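Local coordinates for membrane-associated protein VP24 (Marburg virus - Musoke, Kenya, 1980, PDB 4OR8), which probably acts as a minor matrix protein that takes part in viral nucleocapsid assembly and virion budding, and interacts with the nucleoprotein, at residues Ser39-Trp43 and Leu136-Leu140; Arg42-Glu46 and Phe105-Arg109; Arg109-Gly113 and Phe174-Met178; Leu121-Leu125 and Lys165-Ala169. The contacts are given in a common frame with arbitrary orientation. Where two conformers were deposited one is given. Residue numbers count along the deposited sequence, not the author numbering.

The four contacts illustrate how, in a minor matrix protein, a few shared side chains tie helices to one another and to the start of a three-stranded sheet. Contacts 1 and 2 share Arg42 and Trp43, and their centres lie 10 Å apart. Arg109 belongs to contacts 2 and 3 and also reaches contact 1, its NH2 lying 3.1 Å from Trp139 O. Trp43 also touches contact 3, its CZ3 3.5 Å from Leu112 CD1. Contact 4 is nested in the chain loop closed by contact 3, and both use helix 161-178. Contact 4 meets contact 1 where Thr40 CG2 lies 3.7 Å from Met168 CE, but stays about 9 Å from contact 2 at the nearest atoms.

Contact 1: residues Ser39-Trp43 and Leu136-Leu140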
loop_
_atom_site.group_PDB
_atom_site.type_symbol
_atom_site.label_atom_id
_atom_site.label_comp_id
_atom_site.label_asym_id
_atom_site.label_seq_id
_atom_site.Cartn_x
_atom_site.Cartn_y
_atom_site.Cartn_z
ATOM N N SER B 39 21.804 5.790 -17.250
ATOM C CA SER B 39 20.404 5.602 -16.885
ATOM C C SER B 39 20.016 6.482 -15.701
ATOM O O SER B 39 18.839 6.772 -15.491
ATOM C CB SER B 39 20.137 4.134 -16.555
ATOM O OG SER B 39 21.035 3.666 -15.561
ATOM N N THR B 40 21.013 6.901 -14.929
ATOM C CA THR B 40 20.788 7.773 -13.781
ATOM C C THR B 40 20.400 9.181 -14.218
ATOM O O THR B 40 19.843 9.951 -13.437
ATOM C CB THR B 40 22.045 7.882 -12.910
ATOM O OG1 THR B 40 23.080 8.544 -13.649
ATOM C CG2 THR B 40 22.529 6.506 -12.503
ATOM N N ALA B 41 20.705 9.517 -15.466
ATOM C CA ALA B 41 20.414 10.847 -15.985
ATOM C C ALA B 41 19.119 10.860 -16.788
ATOM O O ALA B 41 18.722 11.894 -17.326
ATOM C CB ALA B 41 21.571 11.354 -16.827
ATOM N N ARG B 42 18.461 9.707 -16.858
ATOM C CA ARG B 42 17.208 9.585 -17.592
ATOM C C ARG B 42 16.019 9.391 -16.659
ATOM O O ARG B 42 16.137 8.766 -15.604
ATOM C CB ARG B 42 17.274 8.416 -18.575
ATOM C CG ARG B 42 18.319 8.558 -19.665
ATOM C CD ARG B 42 18.350 7.315 -20.537
ATOM N NE ARG B 42 19.599 6.572 -20.394
ATOM C CZ ARG B 42 19.775 5.320 -20.806
ATOM N NH1 ARG B 42 18.778 4.659 -21.379
ATOM N NH2 ARG B 42 20.949 4.726 -20.639
ATOM N N TRP B 43 14.873 9.929 -17.061
ATOM C CA TRP B 43 13.618 9.705 -16.355
ATOM C C TRP B 43 12.570 9.231 -17.357
ATOM O O TRP B 43 11.832 10.035 -17.928
ATOM C CB TRP B 43 13.158 10.985 -15.661
ATOM C CG TRP B 43 11.878 10.840 -14.895
ATOM C CD1 TRP B 43 10.634 11.227 -15.298
ATOM C CD2 TRP B 43 11.717 10.270 -13.590
ATOM N NE1 TRP B 43 9.708 10.935 -14.326
ATOM C CE2 TRP B 43 10.348 10.346 -13.266
ATOM C CE3 TRP B 43 12.598 9.702 -12.664
ATOM C CZ2 TRP B 43 9.837 9.878 -12.056
ATOM C CZ3 TRP B 43 12.090 9.236 -11.464
ATOM C CH2 TRP B 43 10.722 9.326 -11.171
ATOM N N LEU B 136 21.746 15.975 -10.009
ATOM C CA LEU B 136 20.649 15.043 -10.266
ATOM C C LEU B 136 19.479 15.324 -9.340
ATOM O O LEU B 136 18.327 15.364 -9.766
ATOM C CB LEU B 136 21.110 13.597 -10.084
ATOM C CG LEU B 136 22.096 13.057 -11.119
ATOM C CD1 LEU B 136 22.511 11.630 -10.781
ATOM C CD2 LEU B 136 21.499 13.127 -12.513
ATOM N N SER B 137 19.792 15.525 -8.067
ATOM C CA SER B 137 18.773 15.780 -7.062
ATOM C C SER B 137 17.960 17.029 -7.389
ATOM O O SER B 137 16.734 17.016 -7.293
ATOM C CB SER B 137 19.407 15.907 -5.677
ATOM O OG SER B 137 18.411 16.075 -4.688
ATOM N N GLU B 138 18.648 18.102 -7.774
ATOM C CA GLU B 138 17.976 19.345 -8.136
ATOM C C GLU B 138 17.104 19.145 -9.366
ATOM O O GLU B 138 16.005 19.691 -9.453
ATOM C CB GLU B 138 18.986 20.467 -8.386
ATOM C CG GLU B 138 19.589 21.055 -7.122
ATOM C CD GLU B 138 20.520 22.226 -7.399
ATOM O OE1 GLU B 138 20.890 22.439 -8.575
ATOM O OE2 GLU B 138 20.883 22.935 -6.436
ATOM N N TRP B 139 17.603 18.355 -10.309
ATOM C CA TRP B 139 16.874 18.053 -11.533
ATOM C C TRP B 139 15.576 17.302 -11.246
ATOM O O TRP B 139 14.549 17.553 -11.878
ATOM C CB TRP B 139 17.759 17.250 -12.490
ATOM C CG TRP B 139 17.003 16.545 -13.566
ATOM C CD1 TRP B 139 16.235 17.115 -14.536
ATOM C CD2 TRP B 139 16.954 15.132 -13.795
ATOM N NE1 TRP B 139 15.702 16.145 -15.350
ATOM C CE2 TRP B 139 16.129 14.918 -14.916
ATOM C CE3 TRP B 139 17.524 14.026 -13.157
ATOM C CZ2 TRP B 139 15.859 13.647 -15.414
ATOM C CZ3 TRP B 139 17.259 12.761 -13.656
ATOM C CH2 TRP B 139 16.433 12.583 -14.772
ATOM N N LEU B 140 15.621 16.387 -10.284
ATOM C CA LEU B 140 14.440 15.607 -9.938
ATOM C C LEU B 140 13.415 16.431 -9.162
ATOM O O LEU B 140 12.210 16.252 -9.332
ATOM C CB LEU B 140 14.834 14.360 -9.146
ATOM C CG LEU B 140 15.620 13.307 -9.928
ATOM C CD1 LEU B 140 16.269 12.312 -8.985
ATOM C CD2 LEU B 140 14.707 12.597 -10.911
#
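Within the pyramidal fold of VP24, this contact is a loop-on-helix packing: the short 3-10 turn and loop ahead of strand 44-48 lie against helix 127-142. Apolar side-chain contacts come first. Trp139, directed at the loop, brings CH2 to 3.8 Å from Trp43 CB, while Leu140 uses CD2 to approach Trp43 CE3 at 4.0 Å.

The second kind of contact joins the backbone of 39-43 to the helix side chains by van der Waals packing, since the two segments share no hydrogen bonds. One turn back along the helix from Leu140, Leu136 places CD2 4.3 Å from Ala41 CA. Arg42 C sits at the edge of the Trp139 ring, near its plane, with Arg42 C to Trp139 CH2 3.7 Å. Polar needs are met by other partners: Trp139 NE1 hydrogen-bonds to Thr145 OG1, and Arg42 forms a salt bridge with Asp36. Two backbone carbonyls complete the fit, with Thr40 O 3.7 Å from Leu136 CD2 and Ala41 O 3.5 Å from Trp139 CH2.

Contact 2: residues Arg42-Glu46 and Phe105-Arg109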
loop_
_atom_site.group_PDB
_atom_site.type_symbol
_atom_site.label_atom_id
_atom_site.label_comp_id
_atom_site.label_asym_id
_atom_site.label_seq_id
_atom_site.Cartn_x
_atom_site.Cartn_y
_atom_site.Cartn_z
ATOM N N ARG B 42 18.461 9.707 -16.858
ATOM C CA ARG B 42 17.208 9.585 -17.592
ATOM C C ARG B 42 16.019 9.391 -16.659
ATOM O O ARG B 42 16.137 8.766 -15.604
ATOM C CB ARG B 42 17.274 8.416 -18.575
ATOM C CG ARG B 42 18.319 8.558 -19.665
ATOM C CD ARG B 42 18.350 7.315 -20.537
ATOM N NE ARG B 42 19.599 6.572 -20.394
ATOM C CZ ARG B 42 19.775 5.320 -20.806
ATOM N NH1 ARG B 42 18.778 4.659 -21.379
ATOM N NH2 ARG B 42 20.949 4.726 -20.639
ATOM N N TRP B 43 14.873 9.929 -17.061
ATOM C CA TRP B 43 13.618 9.705 -16.355
ATOM C C TRP B 43 12.570 9.231 -17.357
ATOM O O TRP B 43 11.832 10.035 -17.928
ATOM C CB TRP B 43 13.158 10.985 -15.661
ATOM C CG TRP B 43 11.878 10.840 -14.895
ATOM C CD1 TRP B 43 10.634 11.227 -15.298
ATOM C CD2 TRP B 43 11.717 10.270 -13.590
ATOM N NE1 TRP B 43 9.708 10.935 -14.326
ATOM C CE2 TRP B 43 10.348 10.346 -13.266
ATOM C CE3 TRP B 43 12.598 9.702 -12.664
ATOM C CZ2 TRP B 43 9.837 9.878 -12.056
ATOM C CZ3 TRP B 43 12.090 9.236 -11.464
ATOM C CH2 TRP B 43 10.722 9.326 -11.171
ATOM N N ILE B 44 12.517 7.919 -17.568
ATOM C CA ILE B 44 11.679 7.345 -18.616
ATOM C C ILE B 44 10.300 6.927 -18.115
ATOM O O ILE B 44 10.123 5.815 -17.620
ATOM C CB ILE B 44 12.352 6.115 -19.262
ATOM C CG1 ILE B 44 13.829 6.395 -19.552
ATOM C CG2 ILE B 44 11.615 5.716 -20.531
ATOM C CD1 ILE B 44 14.056 7.501 -20.560
ATOM N N LYS B 45 9.326 7.819 -18.255
ATOM C CA LYS B 45 7.951 7.503 -17.895
ATOM C C LYS B 45 7.190 7.003 -19.116
ATOM O O LYS B 45 7.302 7.567 -20.201
ATOM C CB LYS B 45 7.239 8.728 -17.322
ATOM C CG LYS B 45 5.891 8.405 -16.698
ATOM C CD LYS B 45 4.963 9.607 -16.688
ATOM C CE LYS B 45 4.468 9.929 -18.088
ATOM N NZ LYS B 45 3.541 11.093 -18.097
ATOM N N GLU B 46 6.413 5.943 -18.932
ATOM C CA GLU B 46 5.604 5.397 -20.011
ATOM C C GLU B 46 4.387 4.670 -19.458
ATOM O O GLU B 46 4.501 3.894 -18.507
ATOM C CB GLU B 46 6.434 4.464 -20.893
ATOM C CG GLU B 46 7.304 3.485 -20.121
ATOM C CD GLU B 46 8.045 2.526 -21.034
ATOM O OE1 GLU B 46 7.608 2.350 -22.191
ATOM O OE2 GLU B 46 9.066 1.952 -20.597
ATOM N N PHE B 105 3.507 9.876 -10.224
ATOM C CA PHE B 105 4.857 9.730 -10.771
ATOM C C PHE B 105 5.698 10.994 -10.594
ATOM O O PHE B 105 6.926 10.938 -10.585
ATOM C CB PHE B 105 4.838 9.280 -12.240
ATOM C CG PHE B 105 4.007 10.151 -13.143
ATOM C CD1 PHE B 105 4.480 11.382 -13.575
ATOM C CD2 PHE B 105 2.760 9.726 -13.582
ATOM C CE1 PHE B 105 3.720 12.181 -14.412
ATOM C CE2 PHE B 105 1.994 10.517 -14.422
ATOM C CZ PHE B 105 2.476 11.747 -14.837
ATOM N N LEU B 106 5.028 12.131 -10.457
ATOM C CA LEU B 106 5.705 13.381 -10.144
ATOM C C LEU B 106 6.056 13.400 -8.661
ATOM O O LEU B 106 7.070 13.968 -8.255
ATOM C CB LEU B 106 4.810 14.570 -10.492
ATOM C CG LEU B 106 5.306 15.484 -11.615
ATOM C CD1 LEU B 106 5.814 14.670 -12.790
ATOM C CD2 LEU B 106 4.196 16.417 -12.057
ATOM N N ALA B 107 5.207 12.770 -7.855
ATOM C CA ALA B 107 5.440 12.683 -6.420
ATOM C C ALA B 107 6.572 11.708 -6.132
ATOM O O ALA B 107 7.342 11.897 -5.192
ATOM C CB ALA B 107 4.170 12.261 -5.699
ATOM N N LEU B 108 6.667 10.658 -6.944
ATOM C CA LEU B 108 7.761 9.707 -6.826
ATOM C C LEU B 108 9.064 10.394 -7.186
ATOM O O LEU B 108 10.093 10.175 -6.549
ATOM C CB LEU B 108 7.546 8.506 -7.747
ATOM C CG LEU B 108 8.710 7.511 -7.767
ATOM C CD1 LEU B 108 8.840 6.812 -6.428
ATOM C CD2 LEU B 108 8.558 6.500 -8.883
ATOM N N ARG B 109 9.006 11.228 -8.220
ATOM C CA ARG B 109 10.172 11.966 -8.684
ATOM C C ARG B 109 10.702 12.847 -7.564
ATOM O O ARG B 109 11.904 12.903 -7.321
ATOM C CB ARG B 109 9.801 12.814 -9.899
ATOM C CG ARG B 109 10.972 13.459 -10.614
ATOM C CD ARG B 109 10.469 14.355 -11.742
ATOM N NE ARG B 109 11.521 15.195 -12.309
ATOM C CZ ARG B 109 12.096 14.981 -13.486
ATOM N NH1 ARG B 109 11.723 13.952 -14.235
ATOM N NH2 ARG B 109 13.045 15.801 -13.916
#
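Trp43 contributes 109 Å² to this interface, more than any other residue, and its flat indole is what helix 104-115 packs on. Arg109 runs extended across one face of it. Arg109 CG makes a CH-pi contact 4.1 Å from the centroid of the Trp43 six-membered ring, and Arg109 CZ lies 4.5 Å from that of the Trp43 five-membered ring, only 16° off its normal, a cation-pi interaction. Arg109 NH1 comes within 3.1 Å of Trp43 CD1, and NH2 is held by the carbonyls of Thr145 and Trp139. Phe105 O lies at the indole edge, 3.4 Å from Trp43 CZ2; separately, Trp43 CH2 packs on Leu108 CD2 at 4.2 Å.

Phe105 repeats the principle at the surface. Lys45 CD lies over the Phe105 ring, 3.5 Å from its centroid and 5° off the normal, a close CH-pi contact. Trp43 and Lys45, two residues apart, thus both face the helix. Aromatic rings here receive aliphatic and cationic arms, as the start of edge strand 44-48 of a three-stranded antiparallel sheet and the loop residue just before it pack on helix 104-115.

Contact 3: residues Arg109-Gly113 and Phe174-Met178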
loop_
_atom_site.group_PDB
_atom_site.type_symbol
_atom_site.label_atom_id
_atom_site.label_comp_id
_atom_site.label_asym_id
_atom_site.label_seq_id
_atom_site.Cartn_x
_atom_site.Cartn_y
_atom_site.Cartn_z
ATOM N N ARG B 109 9.006 11.228 -8.220
ATOM C CA ARG B 109 10.172 11.966 -8.684
ATOM C C ARG B 109 10.702 12.847 -7.564
ATOM O O ARG B 109 11.904 12.903 -7.321
ATOM C CB ARG B 109 9.801 12.814 -9.899
ATOM C CG ARG B 109 10.972 13.459 -10.614
ATOM C CD ARG B 109 10.469 14.355 -11.742
ATOM N NE ARG B 109 11.521 15.195 -12.309
ATOM C CZ ARG B 109 12.096 14.981 -13.486
ATOM N NH1 ARG B 109 11.723 13.952 -14.235
ATOM N NH2 ARG B 109 13.045 15.801 -13.916
ATOM N N ILE B 110 9.785 13.522 -6.879
ATOM C CA ILE B 110 10.119 14.359 -5.735
ATOM C C ILE B 110 10.746 13.526 -4.624
ATOM O O ILE B 110 11.736 13.927 -4.011
ATOM C CB ILE B 110 8.863 15.076 -5.197
ATOM C CG1 ILE B 110 8.393 16.133 -6.198
ATOM C CG2 ILE B 110 9.134 15.713 -3.847
ATOM C CD1 ILE B 110 7.157 16.881 -5.758
ATOM N N LEU B 111 10.168 12.356 -4.381
ATOM C CA LEU B 111 10.638 11.461 -3.335
ATOM C C LEU B 111 12.064 11.004 -3.639
ATOM O O LEU B 111 12.911 10.937 -2.749
ATOM C CB LEU B 111 9.687 10.268 -3.210
ATOM C CG LEU B 111 9.699 9.436 -1.927
ATOM C CD1 LEU B 111 8.369 8.722 -1.768
ATOM C CD2 LEU B 111 10.835 8.431 -1.948
ATOM N N LEU B 112 12.326 10.706 -4.906
ATOM C CA LEU B 112 13.659 10.295 -5.328
ATOM C C LEU B 112 14.675 11.414 -5.139
ATOM O O LEU B 112 15.822 11.164 -4.765
ATOM C CB LEU B 112 13.648 9.820 -6.782
ATOM C CG LEU B 112 13.257 8.356 -6.976
ATOM C CD1 LEU B 112 13.215 7.997 -8.447
ATOM C CD2 LEU B 112 14.237 7.463 -6.244
ATOM N N GLY B 113 14.252 12.648 -5.393
ATOM C CA GLY B 113 15.117 13.798 -5.207
ATOM C C GLY B 113 15.576 13.907 -3.765
ATOM O O GLY B 113 16.732 14.223 -3.487
ATOM N N PHE B 174 17.045 4.160 1.591
ATOM C CA PHE B 174 16.145 5.243 1.966
ATOM C C PHE B 174 14.692 4.794 1.900
ATOM O O PHE B 174 13.884 5.164 2.748
ATOM C CB PHE B 174 16.355 6.460 1.071
ATOM C CG PHE B 174 15.465 7.621 1.410
ATOM C CD1 PHE B 174 15.817 8.507 2.414
ATOM C CD2 PHE B 174 14.278 7.830 0.724
ATOM C CE1 PHE B 174 15.004 9.578 2.728
ATOM C CE2 PHE B 174 13.462 8.899 1.033
ATOM C CZ PHE B 174 13.825 9.776 2.037
ATOM N N PHE B 175 14.363 4.008 0.881
ATOM C CA PHE B 175 13.025 3.455 0.751
ATOM C C PHE B 175 12.725 2.588 1.956
ATOM O O PHE B 175 11.631 2.638 2.514
ATOM C CB PHE B 175 12.913 2.611 -0.519
ATOM C CG PHE B 175 12.856 3.417 -1.780
ATOM C CD1 PHE B 175 12.516 4.757 -1.750
ATOM C CD2 PHE B 175 13.140 2.830 -2.999
ATOM C CE1 PHE B 175 12.461 5.497 -2.914
ATOM C CE2 PHE B 175 13.085 3.565 -4.166
ATOM C CZ PHE B 175 12.746 4.901 -4.123
ATOM N N ASN B 176 13.717 1.803 2.356
ATOM C CA ASN B 176 13.574 0.898 3.485
ATOM C C ASN B 176 13.343 1.617 4.811
ATOM O O ASN B 176 12.566 1.153 5.648
ATOM C CB ASN B 176 14.795 -0.014 3.593
ATOM C CG ASN B 176 14.726 -0.934 4.791
ATOM O OD1 ASN B 176 14.111 -1.998 4.734
ATOM N ND2 ASN B 176 15.355 -0.528 5.891
ATOM N N LYS B 177 14.019 2.744 5.009
ATOM C CA LYS B 177 13.859 3.481 6.254
ATOM C C LYS B 177 12.540 4.255 6.274
ATOM O O LYS B 177 12.034 4.607 7.338
ATOM C CB LYS B 177 15.062 4.390 6.531
ATOM C CG LYS B 177 15.238 5.533 5.560
ATOM C CD LYS B 177 16.699 5.963 5.480
ATOM C CE LYS B 177 17.298 6.202 6.856
ATOM N NZ LYS B 177 18.722 6.639 6.769
ATOM N N MET B 178 11.977 4.497 5.095
ATOM C CA MET B 178 10.654 5.107 4.992
ATOM C C MET B 178 9.585 4.176 5.551
ATOM O O MET B 178 8.552 4.625 6.050
ATOM C CB MET B 178 10.326 5.435 3.541
ATOM C CG MET B 178 11.077 6.617 2.973
ATOM S SD MET B 178 10.497 6.971 1.303
ATOM C CE MET B 178 8.744 7.152 1.603
#
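Deep in the pyramidal fold of VP24, two helices cross almost at right angles: the axes of helices 109-113 and 174-178 make an angle of 106° and approach no closer than 12.1 Å. Such a wide spacing leaves the space between the backbones to be filled by large apolar side chains, and only 184 Å² is buried between the two segments.

Following helix 104-115 onward, Arg109 and Ile110 look to other partners. Arg109 engages Trp43 and Trp139 through cation-pi interactions, while Ile110 packs on Val213 and Val215 of strand 210-221. The contact begins in earnest at Leu111, which gives up 75 Å². Its CA-to-CB bond leaves sideways, yet the chi1 t, chi2 t rotamer carries CD2 across the gap into a pocket made by three residues. Leu111 CD2 lies 4.0 Å from Phe174 CE2, 3.5 Å from Phe175 CE1 and 3.6 Å from Met178 SD, and it meets both phenyl rings at their edges. Leu243 of helix 240-244 also packs on Leu111, Phe175 and Met178. Leu112, deposited in two conformers, adds a smaller contact in the one given here: Leu112 CD2 is 3.6 Å from Phe175 CZ. The turn then closes at Gly113, whose N donates a hydrogen bond to Arg109 O at 3.0 Å.

Contact 4: residues Leu121-Leu125 and Lys165-Ala169; sequences LQQSL and KILMA
Leu121 overlaps Ile166 and Leu167 on one side of helix 161-178. Its chi1 t, chi2 p rotamer sends Leu121 CD1 to 3.5 Å from Ile166 O and 4.0 Å from Ile166 CG2, and CD2 to 3.7 Å from Leu167 CD1, Leu167 adopting the same t, p rotamer. The register is set here, with the CA atoms of Leu121 and Leu167 7.0 Å apart. From Leu121 to Ser124 the chain makes a type I beta turn, with phi/psi of -84/11 at Gln122 and -94/-26 at Gln123, before extending at Leu125 (-94/145; chi1 m, chi2 t).

The turn brings Ser124 and Leu125 back to the helix. Ile166, chi1 m and chi2 t, points toward them, and Ile166 CG2 lies 3.6 Å from Ser124 OG and 3.8 Å from Leu125 CD2. The packing, mainly apolar and without hydrogen bonds between the segments, is that of a beta turn against the side of a helix. Leu125 also touches Val133 and Leu167 touches Phe129, both on helix 127-142, so the turn, which links helices 104-115 and 127-142, sits beside the place where helices 127-142 and 161-178 meet.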
loop_
_atom_site.group_PDB
_atom_site.type_symbol
_atom_site.label_atom_id
_atom_site.label_comp_id
_atom_site.label_asym_id
_atom_site.label_seq_id
_atom_site.Cartn_x
_atom_site.Cartn_y
_atom_site.Cartn_z
ATOM N N LEU B 121 23.821 8.142 2.331
ATOM C CA LEU B 121 24.223 7.864 0.957
ATOM C C LEU B 121 25.418 8.704 0.514
ATOM O O LEU B 121 26.326 8.209 -0.154
ATOM C CB LEU B 121 23.048 8.101 0.009
ATOM C CG LEU B 121 23.371 8.069 -1.487
ATOM C CD1 LEU B 121 24.059 6.759 -1.869
ATOM C CD2 LEU B 121 22.103 8.258 -2.300
ATOM N N GLN B 122 25.409 9.975 0.898
ATOM C CA GLN B 122 26.407 10.933 0.446
ATOM C C GLN B 122 27.670 10.870 1.289
ATOM O O GLN B 122 28.560 11.716 1.181
ATOM C CB GLN B 122 25.806 12.329 0.488
ATOM C CG GLN B 122 24.638 12.483 -0.442
ATOM C CD GLN B 122 24.005 13.829 -0.303
ATOM O OE1 GLN B 122 23.808 14.319 0.810
ATOM N NE2 GLN B 122 23.695 14.458 -1.430
ATOM N N GLN B 123 27.751 9.844 2.121
ATOM C CA GLN B 123 28.844 9.741 3.061
ATOM C C GLN B 123 29.970 8.884 2.480
ATOM O O GLN B 123 31.142 9.075 2.806
ATOM C CB GLN B 123 28.317 9.237 4.409
ATOM C CG GLN B 123 29.203 8.264 5.129
ATOM C CD GLN B 123 28.903 6.832 4.745
ATOM O OE1 GLN B 123 28.159 6.572 3.796
ATOM N NE2 GLN B 123 29.479 5.891 5.484
ATOM N N SER B 124 29.614 7.981 1.570
ATOM C CA SER B 124 30.595 7.101 0.937
ATOM C C SER B 124 30.804 7.408 -0.545
ATOM O O SER B 124 31.383 6.604 -1.279
ATOM C CB SER B 124 30.187 5.639 1.111
ATOM O OG SER B 124 28.886 5.414 0.597
ATOM N N LEU B 125 30.334 8.571 -0.980
ATOM C CA LEU B 125 30.527 9.007 -2.356
ATOM C C LEU B 125 31.769 9.877 -2.459
ATOM O O LEU B 125 32.086 10.631 -1.539
ATOM C CB LEU B 125 29.319 9.809 -2.839
ATOM C CG LEU B 125 27.949 9.139 -2.785
ATOM C CD1 LEU B 125 26.879 10.090 -3.298
ATOM C CD2 LEU B 125 27.954 7.852 -3.583
ATOM N N LYS B 165 26.730 1.625 -8.154
ATOM C CA LYS B 165 26.269 0.573 -7.260
ATOM C C LYS B 165 25.840 1.161 -5.921
ATOM O O LYS B 165 24.763 0.852 -5.409
ATOM C CB LYS B 165 27.382 -0.450 -7.037
ATOM C CG LYS B 165 26.935 -1.888 -7.179
ATOM C CD LYS B 165 26.958 -2.330 -8.628
ATOM C CE LYS B 165 28.383 -2.541 -9.100
ATOM N NZ LYS B 165 29.078 -3.574 -8.281
ATOM N N ILE B 166 26.693 2.014 -5.365
ATOM C CA ILE B 166 26.421 2.658 -4.087
ATOM C C ILE B 166 25.173 3.529 -4.167
ATOM O O ILE B 166 24.335 3.523 -3.261
ATOM C CB ILE B 166 27.629 3.502 -3.620
ATOM C CG1 ILE B 166 28.808 2.590 -3.280
ATOM C CG2 ILE B 166 27.265 4.356 -2.414
ATOM C CD1 ILE B 166 30.039 3.332 -2.819
ATOM N N LEU B 167 25.046 4.263 -5.267
ATOM C CA LEU B 167 23.905 5.147 -5.466
ATOM C C LEU B 167 22.584 4.391 -5.429
ATOM O O LEU B 167 21.632 4.835 -4.791
ATOM C CB LEU B 167 24.035 5.908 -6.781
ATOM C CG LEU B 167 22.874 6.863 -7.059
ATOM C CD1 LEU B 167 22.796 7.919 -5.966
ATOM C CD2 LEU B 167 22.998 7.498 -8.439
ATOM N N MET B 168 22.531 3.250 -6.107
ATOM C CA MET B 168 21.330 2.426 -6.117
ATOM C C MET B 168 21.072 1.827 -4.737
ATOM O O MET B 168 19.939 1.813 -4.259
ATOM C CB MET B 168 21.443 1.319 -7.164
ATOM C CG MET B 168 21.728 1.818 -8.572
ATOM S SD MET B 168 20.493 2.980 -9.197
ATOM C CE MET B 168 21.554 4.335 -9.685
ATOM N N ALA B 169 22.128 1.337 -4.095
ATOM C CA ALA B 169 22.010 0.757 -2.759
ATOM C C ALA B 169 21.508 1.779 -1.741
ATOM O O ALA B 169 20.751 1.446 -0.825
ATOM C CB ALA B 169 23.343 0.179 -2.314
#